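Local atomic coordinates of 2-Keto-3-deoxy-(6-phospho-)gluconate aldolase (Thermoproteus tenax, PDB entry 2R91), a protein that carries the name of an aldolase and adopts the TIM-barrel fold of the dihydrodipicolinate synthetase family, assembling with further copies of itself. Residues 103-108 with 134-139; 39-44 with 128-133; 152-157 with 163-168. One frame throughout, in Å; residues are numbered along the deposited sequence.

Contact 1. Residues 103-108 with 134-139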
ATOM      1  N   PRO A 103      -2.329 -11.274  10.143  1.00 23.43           N
ATOM      2  CA  PRO A 103      -2.128  -9.825  10.242  1.00 26.56           C
ATOM      3  C   PRO A 103      -2.124  -9.423  11.702  1.00 28.48           C
ATOM      4  O   PRO A 103      -2.804 -10.030  12.531  1.00 30.58           O
ATOM      5  CB  PRO A 103      -3.371  -9.233   9.528  1.00 26.19           C
ATOM      6  CG  PRO A 103      -4.043 -10.388   8.827  1.00 26.22           C
ATOM      7  CD  PRO A 103      -3.677 -11.611   9.653  1.00 24.70           C
ATOM      8  N   ARG A 104      -1.320  -8.439  12.039  1.00 30.56           N
ATOM      9  CA  ARG A 104      -1.424  -7.842  13.352  1.00 34.24           C
ATOM     10  C   ARG A 104      -1.168  -8.787  14.539  1.00 31.48           C
ATOM     11  O   ARG A 104      -1.833  -8.688  15.565  1.00 31.80           O
ATOM     12  CB  ARG A 104      -2.792  -7.153  13.498  1.00 36.26           C
ATOM     13  CG  ARG A 104      -2.963  -5.914  12.592  1.00 40.37           C
ATOM     14  CD  ARG A 104      -4.349  -5.278  12.813  1.00 41.84           C
ATOM     15  NE  ARG A 104      -5.411  -6.231  12.481  1.00 46.97           N
ATOM     16  CZ  ARG A 104      -6.390  -6.003  11.609  1.00 47.90           C
ATOM     17  NH1 ARG A 104      -6.495  -4.821  11.001  1.00 48.80           N
ATOM     18  NH2 ARG A 104      -7.286  -6.957  11.379  1.00 48.46           N
ATOM     19  N   LEU A 105      -0.191  -9.677  14.408  1.00 27.83           N
ATOM     20  CA  LEU A 105       0.419 -10.279  15.579  1.00 24.40           C
ATOM     21  C   LEU A 105       1.067  -9.120  16.356  1.00 24.13           C
ATOM     22  O   LEU A 105       1.331  -8.068  15.784  1.00 23.94           O
ATOM     23  CB  LEU A 105       1.462 -11.315  15.153  1.00 22.47           C
ATOM     24  CG  LEU A 105       0.895 -12.499  14.338  1.00 21.65           C
ATOM     25  CD1 LEU A 105       1.980 -13.468  13.985  1.00 21.91           C
ATOM     26  CD2 LEU A 105      -0.197 -13.239  15.104  1.00 22.03           C
ATOM     27  N   SER A 106       1.306  -9.294  17.647  1.00 23.45           N
ATOM     28  CA  SER A 106       1.899  -8.234  18.458  1.00 23.20           C
ATOM     29  C   SER A 106       3.412  -8.239  18.360  1.00 23.69           C
ATOM     30  O   SER A 106       4.024  -9.252  18.001  1.00 22.41           O
ATOM     31  CB  SER A 106       1.464  -8.373  19.929  1.00 23.29           C
ATOM     32  OG  SER A 106       2.127  -9.461  20.524  1.00 22.90           O
ATOM     33  N   GLU A 107       4.039  -7.107  18.673  1.00 25.32           N
ATOM     34  CA  GLU A 107       5.491  -7.075  18.783  1.00 28.34           C
ATOM     35  C   GLU A 107       6.000  -8.114  19.784  1.00 25.45           C
ATOM     36  O   GLU A 107       7.050  -8.727  19.560  1.00 23.61           O
ATOM     37  CB  GLU A 107       5.979  -5.666  19.180  1.00 31.52           C
ATOM     38  CG  GLU A 107       5.747  -4.637  18.046  1.00 37.17           C
ATOM     39  CD  GLU A 107       6.315  -3.215  18.324  1.00 38.37           C
ATOM     40  OE1 GLU A 107       6.096  -2.327  17.462  1.00 41.49           O
ATOM     41  OE2 GLU A 107       6.966  -2.988  19.389  1.00 42.99           O
ATOM     42  N   ARG A 108       5.281  -8.306  20.898  1.00 23.75           N
ATOM     43  CA  ARG A 108       5.716  -9.313  21.883  1.00 25.81           C
ATOM     44  C   ARG A 108       5.741 -10.716  21.254  1.00 21.85           C
ATOM     45  O   ARG A 108       6.668 -11.472  21.475  1.00 20.56           O
ATOM     46  CB  ARG A 108       4.841  -9.322  23.164  1.00 26.40           C
ATOM     47  CG  ARG A 108       5.404 -10.277  24.246  1.00 29.65           C
ATOM     48  CD  ARG A 108       4.479 -10.426  25.479  1.00 30.29           C
ATOM     49  NE  ARG A 108       3.284 -11.170  25.088  1.00 30.91           N
ATOM     50  CZ  ARG A 108       3.209 -12.490  25.033  1.00 32.85           C
ATOM     51  NH1 ARG A 108       4.248 -13.221  25.389  1.00 33.22           N
ATOM     52  NH2 ARG A 108       2.086 -13.074  24.598  1.00 34.87           N
ATOM     53  N   VAL A 134       5.682 -11.906   3.523  1.00 17.92           N
ATOM     54  CA  VAL A 134       5.377 -12.141   4.950  1.00 18.86           C
ATOM     55  C   VAL A 134       4.188 -11.302   5.451  1.00 20.87           C
ATOM     56  O   VAL A 134       3.394 -11.749   6.306  1.00 19.37           O
ATOM     57  CB  VAL A 134       6.652 -11.865   5.773  1.00 17.64           C
ATOM     58  CG1 VAL A 134       6.392 -11.801   7.285  1.00 18.10           C
ATOM     59  CG2 VAL A 134       7.716 -12.904   5.411  1.00 17.36           C
ATOM     60  N   GLY A 135       4.063 -10.087   4.912  1.00 20.71           N
ATOM     61  CA  GLY A 135       2.981  -9.194   5.282  1.00 21.74           C
ATOM     62  C   GLY A 135       3.356  -8.290   6.446  1.00 22.21           C
ATOM     63  O   GLY A 135       2.526  -7.539   6.943  1.00 22.27           O
ATOM     64  N   ARG A 136       4.593  -8.414   6.927  1.00 21.31           N
ATOM     65  CA  ARG A 136       5.141  -7.496   7.938  1.00 21.92           C
ATOM     66  C   ARG A 136       6.634  -7.350   7.692  1.00 20.61           C
ATOM     67  O   ARG A 136       7.257  -8.174   7.023  1.00 20.46           O
ATOM     68  CB  ARG A 136       4.892  -7.962   9.408  1.00 22.16           C
ATOM     69  CG  ARG A 136       5.340  -9.412   9.741  1.00 22.72           C
ATOM     70  CD  ARG A 136       5.061  -9.820  11.203  1.00 23.00           C
ATOM     71  NE  ARG A 136       3.679  -9.498  11.579  1.00 23.82           N
ATOM     72  CZ  ARG A 136       2.602 -10.224  11.294  1.00 24.29           C
ATOM     73  NH1 ARG A 136       2.705 -11.435  10.692  1.00 23.23           N
ATOM     74  NH2 ARG A 136       1.411  -9.743  11.652  1.00 21.87           N
ATOM     75  N   ASP A 137       7.203  -6.337   8.310  1.00 20.32           N
ATOM     76  CA  ASP A 137       8.625  -6.014   8.218  1.00 21.79           C
ATOM     77  C   ASP A 137       9.238  -6.098   9.610  1.00 21.34           C
ATOM     78  O   ASP A 137       8.659  -5.588  10.570  1.00 23.14           O
ATOM     79  CB  ASP A 137       8.750  -4.554   7.699  1.00 22.47           C
ATOM     80  CG  ASP A 137      10.197  -4.116   7.464  1.00 23.63           C
ATOM     81  OD1 ASP A 137      11.053  -4.948   7.142  1.00 22.04           O
ATOM     82  OD2 ASP A 137      10.471  -2.907   7.613  1.00 24.71           O
ATOM     83  N   VAL A 138      10.406  -6.720   9.718  1.00 20.29           N
ATOM     84  CA  VAL A 138      11.232  -6.593  10.906  1.00 20.94           C
ATOM     85  C   VAL A 138      12.457  -5.768  10.496  1.00 20.78           C
ATOM     86  O   VAL A 138      13.425  -6.312   9.930  1.00 18.89           O
ATOM     87  CB  VAL A 138      11.620  -7.966  11.476  1.00 21.11           C
ATOM     88  CG1 VAL A 138      12.555  -7.809  12.682  1.00 20.05           C
ATOM     89  CG2 VAL A 138      10.320  -8.728  11.906  1.00 20.83           C
ATOM     90  N   ASP A 139      12.380  -4.450  10.721  1.00 20.83           N
ATOM     91  CA  ASP A 139      13.396  -3.525  10.171  1.00 20.94           C
ATOM     92  C   ASP A 139      14.674  -3.563  11.022  1.00 21.65           C
ATOM     93  O   ASP A 139      14.747  -4.315  12.002  1.00 18.30           O
ATOM     94  CB  ASP A 139      12.827  -2.094   9.920  1.00 22.56           C
ATOM     95  CG  ASP A 139      12.515  -1.307  11.208  1.00 23.49           C
ATOM     96  OD1 ASP A 139      12.789  -1.793  12.313  1.00 23.95           O
ATOM     97  OD2 ASP A 139      11.990  -0.173  11.095  1.00 24.21           O
TER
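The loops that leave two neighbouring strands of a TIM barrel, 93-96 and 125-129, are joined here by one arginine: Arg136 reaches over to the backbone of Pro103, Arg104 and Leu105. Its NH2 lies 3.1 Å from Arg104 N and 3.2 Å from Leu105 N, but all three are donors, so neither approach is a hydrogen bond. What anchors the group are two carbonyls of the preceding loop, with NH2 bonded to Phe102 O and NH1 to Pro99 O. Arg104 N and Pro103 C lie at the guanidinium edge, near its plane. Leu105 approaches from a different direction. Its CB sits over one face of the guanidinium, displaced toward the rim, 3.8 Å from Arg136 NH2, while CD1 extends to 3.9 Å from NH1. The two side chains cross at about a right angle.

Arg136 follows Gly135, whose positive phi of 91° takes the chain out of helix 131-134. The arginine side chain is bent at chi3 (49°), which turns its end toward residues 103-105. On the partner loop the chain enters helix 107-120 through a capping box: the side chain of Ser106, the N-cap, caps a backbone N in the first turn of the helix, and Gln109 OE1 in return accepts from Ser106 N. The outer side of residues 103-108 faces a second subunit, where Pro103 packs on Tyr130 of that chain and Arg108 forms a salt bridge with its Glu269.

Contact 2. Residues 39-44 with 128-133. With SO4 (sulfate ion), chain E.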
ATOM      1  N   ALA A  39      15.178 -24.025   1.761  1.00 15.78           N
ATOM      2  CA  ALA A  39      13.766 -23.732   2.156  1.00 16.81           C
ATOM      3  C   ALA A  39      13.475 -22.230   2.243  1.00 18.02           C
ATOM      4  O   ALA A  39      12.673 -21.775   3.079  1.00 17.62           O
ATOM      5  CB  ALA A  39      13.361 -24.471   3.468  1.00 14.96           C
ATOM      6  N   GLY A  40      14.170 -21.446   1.411  1.00 18.35           N
ATOM      7  CA  GLY A  40      13.824 -20.015   1.279  1.00 18.46           C
ATOM      8  C   GLY A  40      12.551 -19.935   0.462  1.00 17.56           C
ATOM      9  O   GLY A  40      11.987 -20.975   0.122  1.00 15.72           O
ATOM     10  N   THR A  41      12.077 -18.724   0.141  1.00 16.19           N
ATOM     11  CA  THR A  41      10.871 -18.620  -0.698  1.00 16.94           C
ATOM     12  C   THR A  41      11.076 -19.272  -2.044  1.00 14.94           C
ATOM     13  O   THR A  41      10.192 -19.968  -2.543  1.00 16.40           O
ATOM     14  CB  THR A  41      10.441 -17.134  -0.891  1.00 17.37           C
ATOM     15  OG1 THR A  41      10.215 -16.595   0.396  1.00 18.88           O
ATOM     16  CG2 THR A  41       9.159 -17.031  -1.723  1.00 17.13           C
ATOM     17  N   THR A  42      12.240 -19.059  -2.653  1.00 14.90           N
ATOM     18  CA  THR A  42      12.560 -19.709  -3.924  1.00 17.66           C
ATOM     19  C   THR A  42      12.530 -21.275  -3.793  1.00 17.80           C
ATOM     20  O   THR A  42      12.177 -21.973  -4.770  1.00 17.53           O
ATOM     21  CB  THR A  42      13.933 -19.215  -4.469  1.00 17.96           C
ATOM     22  OG1 THR A  42      13.859 -17.800  -4.653  1.00 20.03           O
ATOM     23  CG2 THR A  42      14.303 -19.896  -5.806  1.00 16.80           C
ATOM     24  N   GLY A  43      12.881 -21.779  -2.592  1.00 17.31           N
ATOM     25  CA  GLY A  43      12.782 -23.229  -2.255  1.00 16.84           C
ATOM     26  C   GLY A  43      11.399 -23.670  -1.792  1.00 17.47           C
ATOM     27  O   GLY A  43      11.211 -24.810  -1.313  1.00 17.30           O
ATOM     28  N   LEU A  44      10.407 -22.784  -1.936  1.00 15.99           N
ATOM     29  CA  LEU A  44       9.024 -23.069  -1.525  1.00 17.53           C
ATOM     30  C   LEU A  44       8.869 -23.348  -0.025  1.00 17.71           C
ATOM     31  O   LEU A  44       7.964 -24.073   0.373  1.00 17.95           O
ATOM     32  CB  LEU A  44       8.430 -24.255  -2.301  1.00 19.57           C
ATOM     33  CG  LEU A  44       8.181 -24.189  -3.809  1.00 22.74           C
ATOM     34  CD1 LEU A  44       7.117 -25.176  -4.216  1.00 23.08           C
ATOM     35  CD2 LEU A  44       7.900 -22.760  -4.333  1.00 21.60           C
ATOM     36  N   TYR A 128      15.330 -13.605   8.184  1.00 18.20           N
ATOM     37  CA  TYR A 128      15.014 -13.633   6.762  1.00 19.01           C
ATOM     38  C   TYR A 128      13.766 -12.773   6.594  1.00 19.50           C
ATOM     39  O   TYR A 128      12.637 -13.196   6.904  1.00 18.97           O
ATOM     40  CB  TYR A 128      14.801 -15.083   6.271  1.00 17.91           C
ATOM     41  CG  TYR A 128      14.266 -15.269   4.849  1.00 18.09           C
ATOM     42  CD1 TYR A 128      14.487 -14.308   3.832  1.00 17.64           C
ATOM     43  CD2 TYR A 128      13.582 -16.427   4.510  1.00 16.72           C
ATOM     44  CE1 TYR A 128      13.977 -14.508   2.538  1.00 19.04           C
ATOM     45  CE2 TYR A 128      13.078 -16.637   3.241  1.00 17.64           C
ATOM     46  CZ  TYR A 128      13.285 -15.693   2.248  1.00 18.49           C
ATOM     47  OH  TYR A 128      12.767 -15.962   1.005  1.00 17.44           O
ATOM     48  N   ASN A 129      13.991 -11.547   6.121  1.00 19.07           N
ATOM     49  CA  ASN A 129      12.967 -10.529   6.018  1.00 18.36           C
ATOM     50  C   ASN A 129      12.482 -10.466   4.563  1.00 18.24           C
ATOM     51  O   ASN A 129      13.290 -10.472   3.635  1.00 18.95           O
ATOM     52  CB  ASN A 129      13.570  -9.182   6.492  1.00 19.38           C
ATOM     53  CG  ASN A 129      12.527  -8.079   6.677  1.00 20.13           C
ATOM     54  OD1 ASN A 129      12.581  -7.030   6.010  1.00 21.74           O
ATOM     55  ND2 ASN A 129      11.619  -8.282   7.599  1.00 17.70           N
ATOM     56  N   TYR A 130      11.165 -10.470   4.358  1.00 17.37           N
ATOM     57  CA  TYR A 130      10.596 -10.490   3.023  1.00 18.39           C
ATOM     58  C   TYR A 130       9.196  -9.901   3.125  1.00 19.37           C
ATOM     59  O   TYR A 130       8.187 -10.621   3.057  1.00 17.02           O
ATOM     60  CB  TYR A 130      10.560 -11.926   2.466  1.00 18.94           C
ATOM     61  CG  TYR A 130      10.249 -12.046   0.989  1.00 19.82           C
ATOM     62  CD1 TYR A 130       9.751 -10.957   0.253  1.00 19.97           C
ATOM     63  CD2 TYR A 130      10.426 -13.255   0.329  1.00 19.30           C
ATOM     64  CE1 TYR A 130       9.439 -11.089  -1.104  1.00 20.62           C
ATOM     65  CE2 TYR A 130      10.150 -13.382  -1.022  1.00 20.37           C
ATOM     66  CZ  TYR A 130       9.643 -12.306  -1.721  1.00 20.37           C
ATOM     67  OH  TYR A 130       9.381 -12.435  -3.049  1.00 21.03           O
ATOM     68  N   PRO A 131       9.122  -8.580   3.339  1.00 19.77           N
ATOM     69  CA  PRO A 131       7.804  -7.983   3.653  1.00 20.08           C
ATOM     70  C   PRO A 131       6.692  -8.207   2.645  1.00 19.79           C
ATOM     71  O   PRO A 131       5.547  -8.396   3.067  1.00 19.24           O
ATOM     72  CB  PRO A 131       8.096  -6.483   3.842  1.00 20.76           C
ATOM     73  CG  PRO A 131       9.579  -6.395   4.053  1.00 20.44           C
ATOM     74  CD  PRO A 131      10.233  -7.613   3.425  1.00 19.81           C
ATOM     75  N   ALA A 132       7.001  -8.227   1.347  1.00 19.24           N
ATOM     76  CA  ALA A 132       5.962  -8.490   0.337  1.00 20.61           C
ATOM     77  C   ALA A 132       5.277  -9.869   0.492  1.00 20.66           C
ATOM     78  O   ALA A 132       4.112 -10.022   0.132  1.00 19.39           O
ATOM     79  CB  ALA A 132       6.526  -8.371  -1.080  1.00 20.34           C
ATOM     80  N   ALA A 133       6.032 -10.871   0.959  1.00 18.69           N
ATOM     81  CA  ALA A 133       5.491 -12.226   1.109  1.00 17.76           C
ATOM     82  C   ALA A 133       4.943 -12.406   2.534  1.00 18.11           C
ATOM     83  O   ALA A 133       3.855 -12.940   2.724  1.00 18.14           O
ATOM     84  CB  ALA A 133       6.594 -13.275   0.803  1.00 17.13           C
TER
HETATM   85  S   SO4 E   1      14.177 -15.821  -1.943  1.00 36.51           S
HETATM   86  O1  SO4 E   1      13.858 -14.828  -0.883  1.00 30.51           O
HETATM   87  O2  SO4 E   1      15.449 -15.334  -2.530  1.00 36.11           O
HETATM   88  O3  SO4 E   1      14.179 -17.224  -1.566  1.00 33.32           O
HETATM   89  O4  SO4 E   1      13.152 -15.823  -3.017  1.00 37.37           O
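Thr41 and Tyr128 meet through a phenol oxygen that gathers several polar partners. Thr41 N donates to Tyr128 OH over 3.0 Å at 158°, and Thr41 OG1 lies 2.7 Å from Tyr128 OH, a probable hydrogen bond. OG1 stands anti to the carbonyl carbon of Thr41, beside the backbone N (chi1 -58°), which lets both atoms reach the phenol. Tyr128 OH also donates to sulfate O1, at a very short 2.5 Å. Thr42 holds the sulfate from the other segment: its N points almost straight at O3 (2.9 Å, 176°), and its OG1 bonds O4 at 2.7 Å. Lys153 NZ and Thr155 OG1 also bind the ion, though their places are less sure.

Thr41 OG1 also touches the edge of the Tyr130 ring, 3.3 Å from CD2. Ala133 CB, from the short helix with Tyr130 at its N-cap position, lies 3.7 Å above the centre of that ring. Both threonines belong to a type I turn from Thr41 to Leu44, which sets their backbone N atoms on the sulfate side.

As in dihydrodipicolinate synthase, a tyrosine-threonine-tyrosine network is completed by a neighbouring chain, here by Tyr101 OH of a second subunit bonding Thr41 OG1. It fixes one phenol oxygen beside a site whose donors suit an oxyanion.

Contact 3. Residues 152-157 with 163-168. With SO4 (sulfate ion), chain E.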
ATOM      1  N   VAL A 152      21.301 -11.251   8.398  1.00 21.19           N
ATOM      2  CA  VAL A 152      20.030 -10.803   7.807  1.00 20.17           C
ATOM      3  C   VAL A 152      19.996 -11.098   6.309  1.00 21.92           C
ATOM      4  O   VAL A 152      20.962 -10.815   5.575  1.00 21.34           O
ATOM      5  CB  VAL A 152      19.760  -9.285   8.077  1.00 21.29           C
ATOM      6  CG1 VAL A 152      18.373  -8.863   7.567  1.00 19.98           C
ATOM      7  CG2 VAL A 152      19.890  -8.952   9.558  1.00 20.79           C
ATOM      8  N   LYS A 153      18.895 -11.681   5.842  1.00 20.47           N
ATOM      9  CA  LYS A 153      18.651 -11.758   4.407  1.00 22.82           C
ATOM     10  C   LYS A 153      17.427 -10.920   4.179  1.00 21.37           C
ATOM     11  O   LYS A 153      16.378 -11.232   4.724  1.00 19.06           O
ATOM     12  CB  LYS A 153      18.374 -13.182   3.931  1.00 24.48           C
ATOM     13  CG  LYS A 153      17.828 -13.239   2.441  1.00 27.66           C
ATOM     14  CD  LYS A 153      17.310 -14.651   2.089  1.00 28.54           C
ATOM     15  CE  LYS A 153      16.766 -14.888   0.638  1.00 30.63           C
ATOM     16  NZ  LYS A 153      16.414 -13.690  -0.215  1.00 35.55           N
ATOM     17  N   ASP A 154      17.567  -9.838   3.401  1.00 21.00           N
ATOM     18  CA  ASP A 154      16.478  -8.881   3.202  1.00 19.46           C
ATOM     19  C   ASP A 154      16.064  -8.960   1.737  1.00 19.93           C
ATOM     20  O   ASP A 154      16.768  -8.464   0.832  1.00 19.51           O
ATOM     21  CB  ASP A 154      16.953  -7.475   3.614  1.00 20.26           C
ATOM     22  CG  ASP A 154      15.803  -6.444   3.729  1.00 20.40           C
ATOM     23  OD1 ASP A 154      14.650  -6.833   3.985  1.00 19.54           O
ATOM     24  OD2 ASP A 154      16.069  -5.221   3.541  1.00 19.84           O
ATOM     25  N   THR A 155      14.961  -9.661   1.482  1.00 19.77           N
ATOM     26  CA  THR A 155      14.449  -9.790   0.116  1.00 20.78           C
ATOM     27  C   THR A 155      13.534  -8.592  -0.052  1.00 21.73           C
ATOM     28  O   THR A 155      12.393  -8.601   0.376  1.00 21.00           O
ATOM     29  CB  THR A 155      13.733 -11.151  -0.168  1.00 20.51           C
ATOM     30  OG1 THR A 155      14.705 -12.203  -0.085  1.00 21.40           O
ATOM     31  CG2 THR A 155      13.184 -11.173  -1.602  1.00 19.66           C
ATOM     32  N   ASN A 156      14.082  -7.538  -0.654  1.00 23.00           N
ATOM     33  CA  ASN A 156      13.526  -6.199  -0.510  1.00 23.35           C
ATOM     34  C   ASN A 156      14.053  -5.303  -1.636  1.00 24.68           C
ATOM     35  O   ASN A 156      15.264  -5.301  -1.886  1.00 22.79           O
ATOM     36  CB  ASN A 156      14.000  -5.641   0.836  1.00 23.09           C
ATOM     37  CG  ASN A 156      13.146  -4.487   1.334  1.00 24.43           C
ATOM     38  OD1 ASN A 156      12.774  -3.580   0.574  1.00 24.31           O
ATOM     39  ND2 ASN A 156      12.792  -4.539   2.612  1.00 22.80           N
ATOM     40  N   GLU A 157      13.169  -4.547  -2.294  1.00 24.90           N
ATOM     41  CA  GLU A 157      13.593  -3.617  -3.352  1.00 27.86           C
ATOM     42  C   GLU A 157      14.283  -2.372  -2.794  1.00 26.05           C
ATOM     43  O   GLU A 157      14.965  -1.658  -3.533  1.00 26.41           O
ATOM     44  CB  GLU A 157      12.411  -3.177  -4.233  1.00 32.41           C
ATOM     45  CG  GLU A 157      11.752  -4.288  -5.054  1.00 37.84           C
ATOM     46  CD  GLU A 157      12.641  -4.918  -6.140  1.00 42.28           C
ATOM     47  OE1 GLU A 157      13.523  -4.232  -6.760  1.00 44.26           O
ATOM     48  OE2 GLU A 157      12.420  -6.124  -6.395  1.00 44.79           O
ATOM     49  N   LEU A 163      20.753  -1.834   3.842  1.00 20.54           N
ATOM     50  CA  LEU A 163      21.937  -1.187   4.391  1.00 20.86           C
ATOM     51  C   LEU A 163      21.736  -0.834   5.859  1.00 19.80           C
ATOM     52  O   LEU A 163      22.656  -0.906   6.650  1.00 22.87           O
ATOM     53  CB  LEU A 163      22.284   0.093   3.574  1.00 21.59           C
ATOM     54  CG  LEU A 163      23.101  -0.165   2.298  1.00 22.62           C
ATOM     55  CD1 LEU A 163      22.996   1.016   1.307  1.00 21.55           C
ATOM     56  CD2 LEU A 163      24.573  -0.449   2.650  1.00 22.09           C
ATOM     57  N   ALA A 164      20.532  -0.432   6.227  1.00 21.87           N
ATOM     58  CA  ALA A 164      20.268  -0.072   7.609  1.00 21.24           C
ATOM     59  C   ALA A 164      20.601  -1.208   8.600  1.00 22.25           C
ATOM     60  O   ALA A 164      20.974  -0.931   9.739  1.00 20.86           O
ATOM     61  CB  ALA A 164      18.821   0.399   7.780  1.00 22.08           C
ATOM     62  N   TYR A 165      20.510  -2.476   8.180  1.00 21.87           N
ATOM     63  CA  TYR A 165      20.910  -3.572   9.097  1.00 22.09           C
ATOM     64  C   TYR A 165      22.393  -3.540   9.405  1.00 23.41           C
ATOM     65  O   TYR A 165      22.817  -3.846  10.513  1.00 23.02           O
ATOM     66  CB  TYR A 165      20.546  -4.958   8.548  1.00 21.10           C
ATOM     67  CG  TYR A 165      19.069  -5.200   8.367  1.00 20.46           C
ATOM     68  CD1 TYR A 165      18.253  -5.523   9.462  1.00 20.65           C
ATOM     69  CD2 TYR A 165      18.494  -5.160   7.106  1.00 20.53           C
ATOM     70  CE1 TYR A 165      16.915  -5.773   9.309  1.00 20.03           C
ATOM     71  CE2 TYR A 165      17.142  -5.411   6.936  1.00 19.56           C
ATOM     72  CZ  TYR A 165      16.357  -5.718   8.054  1.00 20.86           C
ATOM     73  OH  TYR A 165      15.023  -5.955   7.887  1.00 19.37           O
ATOM     74  N   LYS A 166      23.193  -3.181   8.409  1.00 25.14           N
ATOM     75  CA  LYS A 166      24.626  -3.026   8.607  1.00 26.87           C
ATOM     76  C   LYS A 166      24.911  -1.874   9.581  1.00 26.30           C
ATOM     77  O   LYS A 166      25.850  -1.910  10.346  1.00 26.37           O
ATOM     78  CB  LYS A 166      25.267  -2.740   7.250  1.00 29.71           C
ATOM     79  CG  LYS A 166      26.655  -3.219   7.101  1.00 32.50           C
ATOM     80  CD  LYS A 166      26.650  -4.485   6.260  1.00 35.08           C
ATOM     81  CE  LYS A 166      27.710  -5.455   6.789  1.00 34.74           C
ATOM     82  NZ  LYS A 166      28.990  -4.982   6.319  1.00 37.08           N
ATOM     83  N   ARG A 167      24.072  -0.851   9.551  1.00 26.70           N
ATOM     84  CA  ARG A 167      24.224   0.290  10.444  1.00 27.27           C
ATOM     85  C   ARG A 167      23.890  -0.074  11.887  1.00 27.87           C
ATOM     86  O   ARG A 167      24.644   0.268  12.816  1.00 28.20           O
ATOM     87  CB  ARG A 167      23.349   1.440   9.950  1.00 26.23           C
ATOM     88  CG  ARG A 167      23.417   2.721  10.768  1.00 29.61           C
ATOM     89  CD  ARG A 167      22.395   3.701  10.205  1.00 30.20           C
ATOM     90  NE  ARG A 167      21.810   4.501  11.271  1.00 32.84           N
ATOM     91  CZ  ARG A 167      20.589   5.008  11.253  1.00 31.24           C
ATOM     92  NH1 ARG A 167      19.753   4.780  10.234  1.00 30.63           N
ATOM     93  NH2 ARG A 167      20.215   5.748  12.274  1.00 33.32           N
ATOM     94  N   TYR A 168      22.767  -0.763  12.093  1.00 27.73           N
ATOM     95  CA  TYR A 168      22.325  -1.120  13.451  1.00 28.07           C
ATOM     96  C   TYR A 168      22.981  -2.365  14.000  1.00 28.61           C
ATOM     97  O   TYR A 168      23.055  -2.538  15.223  1.00 28.99           O
ATOM     98  CB  TYR A 168      20.799  -1.311  13.513  1.00 28.46           C
ATOM     99  CG  TYR A 168      19.996  -0.025  13.609  1.00 27.73           C
ATOM    100  CD1 TYR A 168      19.767   0.755  12.492  1.00 27.67           C
ATOM    101  CD2 TYR A 168      19.470   0.399  14.818  1.00 29.01           C
ATOM    102  CE1 TYR A 168      19.038   1.919  12.564  1.00 27.77           C
ATOM    103  CE2 TYR A 168      18.732   1.565  14.907  1.00 29.03           C
ATOM    104  CZ  TYR A 168      18.528   2.327  13.769  1.00 29.05           C
ATOM    105  OH  TYR A 168      17.781   3.482  13.838  1.00 29.06           O
TER
HETATM  106  S   SO4 E   1      14.177 -15.821  -1.943  1.00 36.51           S
HETATM  107  O1  SO4 E   1      13.858 -14.828  -0.883  1.00 30.51           O
HETATM  108  O2  SO4 E   1      15.449 -15.334  -2.530  1.00 36.11           O
HETATM  109  O3  SO4 E   1      14.179 -17.224  -1.566  1.00 33.32           O
HETATM  110  O4  SO4 E   1      13.152 -15.823  -3.017  1.00 37.37           O
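Val152 lays a methyl squarely on the ring of Tyr165: CG1 stands 3.5 Å from the ring centroid and only 3° off its normal, a CH-pi contact. The valine does this with CG1 anti to the backbone N (chi1 -175°), which leaves CG2 near the CG-CD1 end of the ring, 3.8 Å from Tyr165 CD1. Tyr165 meets it with CG anti to its own carbonyl carbon, beside the backbone N.

Two residues on, Asp154 meets the ring at its edge instead. OD2 lies in the ring plane, 3.6 Å from CE2, and the carboxylate is turned 79° against the ring. Second-shell bonds hold that orientation: OD2 accepts from Thr162 OG1 and His161 ND1, while Asn156 ND2 donates to the syn side of OD1 at 3.3 Å, somewhat out of the carboxylate plane. The phenol end of Tyr165 finds its main partner in Val138 O.

Between the two, Lys153 points the other way, its chain extended as far as CE, then bent at chi4 to bring NZ to the sulfate, although a clash with Thr155 leaves the position of NZ doubtful. Outward residues buried beneath helix 159-168 and an inward lysine facing the bound ion are the two sides of a barrel strand, in a beta-alpha-beta unit completed by strand 173-176 of the TIM barrel.

In the fold
The centres of the three contacts lie about 14 to 16 Å apart in one barrel, on loops after strands 35-38, 93-96 and 125-129 and on strand 149-154 with its helix. Along the chain, contacts 1 and 2 interlock, since 39-44 comes first, then 103-108, then 128-133 running straight into 134-139; contact 3 follows both. Strands 125-129 and 149-154 are neighbours, and backbone bonds of Asn129 with Lys153 and Thr155 join contact 2 to contact 3, which also share the sulfate. Loop 134-139 touches Tyr165. A disulfide, Cys118-Cys148, ties helix 107-120 to the residue just before strand 149-154. Contacts 1 and 2 face the second subunit and contact 3 the third, so parts of the barrel that carry the sulfate site also lie at subunit interfaces.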